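Local coordinates for protein flap endonuclease 1 (Desulfurococcus amylolyticus, PDB 3ORY) that probably cleaves the single-stranded 5' flaps of branched DNA, as flap endonucleases of the XPG family do in replication and repair, at residues His34-Val39 / Asp179-Ala184. Sequence-based numbering, arbitrary orientation.
Sequences HGKIIV and DAYASA
The carbonyl oxygen of Val39 takes up two groups of the neighbouring strand. Ala184 N donates a bent hydrogen bond to it at 2.8 Å, and Ser183 CA adds a CA-H...O contact to the same oxygen. In the other direction, Val39 N reaches Ala182 O at 3.0 Å, so Val39 is bonded through both its N-H and its C=O, as in a parallel bridge. A third backbone bond, Tyr181 N to Ile37 O at 2.7 Å, lies in the carbonyl plane and joins the two segments just ahead of this bridge.

With CG anti to the backbone N (chi1 171°), the Tyr181 side chain starts alongside Lys36, whose CD lies 3.5 Å from that CG. Lys36 CD rests over one face of the ring in a CH-pi contact 3.9 Å from the ring centroid. NZ also lies over the ring, in a cation-pi interaction at 4.9 Å. Ile38 CD1 meets the same ring in its plane, at the CD2 edge, while Ile38 CG2 packs on Ala184 CB (3.6 Å). Val39 CG1 touches Ala180 CB, and helix 167-176 packs against both residues through Ile174. The hydroxyl of Ser183 is held by Ser190, Ser195 and the carbonyl of Lys197.

Strand 37-41 thus lies between strands 88-93 and 182-184, parallel to both, joining the XPG N-terminal and I-region sequences in the central sheet of the PIN-like nuclease fold.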
loop_
_atom_site.group_PDB
_atom_site.type_symbol
_atom_site.label_atom_id
_atom_site.label_comp_id
_atom_site.label_asym_id
_atom_site.label_seq_id
_atom_site.Cartn_x
_atom_site.Cartn_y
_atom_site.Cartn_z
ATOM N N HIS A 34 -17.821 7.113 -5.564
ATOM C CA HIS A 34 -17.944 8.555 -5.797
ATOM C C HIS A 34 -18.430 9.264 -4.542
ATOM O O HIS A 34 -19.338 8.780 -3.859
ATOM C CB HIS A 34 -18.899 8.854 -6.969
ATOM C CG HIS A 34 -20.345 8.627 -6.644
ATOM N ND1 HIS A 34 -21.143 9.605 -6.085
ATOM C CD2 HIS A 34 -21.129 7.530 -6.772
ATOM C CE1 HIS A 34 -22.358 9.122 -5.892
ATOM N NE2 HIS A 34 -22.377 7.866 -6.303
ATOM N N GLY A 35 -17.809 10.398 -4.233
ATOM C CA GLY A 35 -18.168 11.188 -3.059
ATOM C C GLY A 35 -17.543 10.744 -1.744
ATOM O O GLY A 35 -17.623 11.469 -0.756
ATOM N N LYS A 36 -16.923 9.561 -1.715
ATOM C CA LYS A 36 -16.310 9.049 -0.475
ATOM C C LYS A 36 -14.908 9.608 -0.244
ATOM O O LYS A 36 -14.154 9.850 -1.188
ATOM C CB LYS A 36 -16.274 7.514 -0.449
ATOM C CG LYS A 36 -17.654 6.834 -0.540
ATOM C CD LYS A 36 -18.421 6.906 0.775
ATOM C CE LYS A 36 -19.948 6.862 0.574
ATOM N NZ LYS A 36 -20.377 5.781 -0.356
ATOM N N ILE A 37 -14.578 9.820 1.024
ATOM C CA ILE A 37 -13.225 10.187 1.419
ATOM C C ILE A 37 -12.454 8.905 1.681
ATOM O O ILE A 37 -12.876 8.073 2.485
ATOM C CB ILE A 37 -13.219 11.098 2.666
ATOM C CG1 ILE A 37 -14.031 12.378 2.396
ATOM C CG2 ILE A 37 -11.756 11.416 3.102
ATOM C CD1 ILE A 37 -14.319 13.243 3.632
ATOM N N ILE A 38 -11.332 8.733 0.988
ATOM C CA ILE A 38 -10.508 7.537 1.153
ATOM C C ILE A 38 -9.142 7.957 1.664
ATOM O O ILE A 38 -8.488 8.824 1.065
ATOM C CB ILE A 38 -10.377 6.728 -0.171
ATOM C CG1 ILE A 38 -11.748 6.301 -0.709
ATOM C CG2 ILE A 38 -9.451 5.511 0.002
ATOM C CD1 ILE A 38 -12.523 5.371 0.177
ATOM N N VAL A 39 -8.721 7.375 2.785
ATOM C CA VAL A 39 -7.406 7.693 3.328
ATOM C C VAL A 39 -6.368 6.666 2.867
ATOM O O VAL A 39 -6.427 5.490 3.223
ATOM C CB VAL A 39 -7.428 7.947 4.866
ATOM C CG1 VAL A 39 -7.965 6.758 5.639
ATOM C CG2 VAL A 39 -6.047 8.366 5.375
ATOM N N ASP A 179 -13.881 10.266 9.751
ATOM C CA ASP A 179 -13.288 11.322 8.932
ATOM C C ASP A 179 -12.855 10.821 7.559
ATOM O O ASP A 179 -12.349 11.587 6.747
ATOM C CB ASP A 179 -12.126 12.005 9.670
ATOM C CG ASP A 179 -12.597 12.860 10.837
ATOM O OD1 ASP A 179 -13.720 13.395 10.784
ATOM O OD2 ASP A 179 -11.852 12.990 11.822
ATOM N N ALA A 180 -13.035 9.523 7.329
ATOM C CA ALA A 180 -12.864 8.907 6.020
ATOM C C ALA A 180 -13.745 7.683 5.983
ATOM O O ALA A 180 -14.080 7.119 7.021
ATOM C CB ALA A 180 -11.406 8.515 5.760
ATOM N N TYR A 181 -14.119 7.279 4.776
ATOM C CA TYR A 181 -14.959 6.116 4.575
ATOM C C TYR A 181 -14.176 4.818 4.782
ATOM O O TYR A 181 -14.688 3.860 5.361
ATOM C CB TYR A 181 -15.577 6.162 3.174
ATOM C CG TYR A 181 -16.295 4.899 2.786
ATOM C CD1 TYR A 181 -17.553 4.595 3.314
ATOM C CD2 TYR A 181 -15.718 4.004 1.888
ATOM C CE1 TYR A 181 -18.221 3.409 2.947
ATOM C CE2 TYR A 181 -16.362 2.836 1.519
ATOM C CZ TYR A 181 -17.606 2.543 2.047
ATOM O OH TYR A 181 -18.217 1.376 1.663
ATOM N N ALA A 182 -12.934 4.792 4.307
ATOM C CA ALA A 182 -12.114 3.588 4.360
ATOM C C ALA A 182 -10.649 3.953 4.240
ATOM O O ALA A 182 -10.320 5.024 3.749
ATOM C CB ALA A 182 -12.513 2.624 3.239
ATOM N N SER A 183 -9.778 3.067 4.720
ATOM C CA SER A 183 -8.346 3.185 4.511
ATOM C C SER A 183 -8.035 2.438 3.222
ATOM O O SER A 183 -8.829 1.600 2.780
ATOM C CB SER A 183 -7.552 2.608 5.706
ATOM O OG SER A 183 -8.050 1.336 6.091
ATOM N N ALA A 184 -6.912 2.762 2.594
ATOM C CA ALA A 184 -6.539 2.123 1.338
ATOM C C ALA A 184 -5.067 1.771 1.330
ATOM O O ALA A 184 -4.202 2.624 1.610
ATOM C CB ALA A 184 -6.902 3.013 0.127
#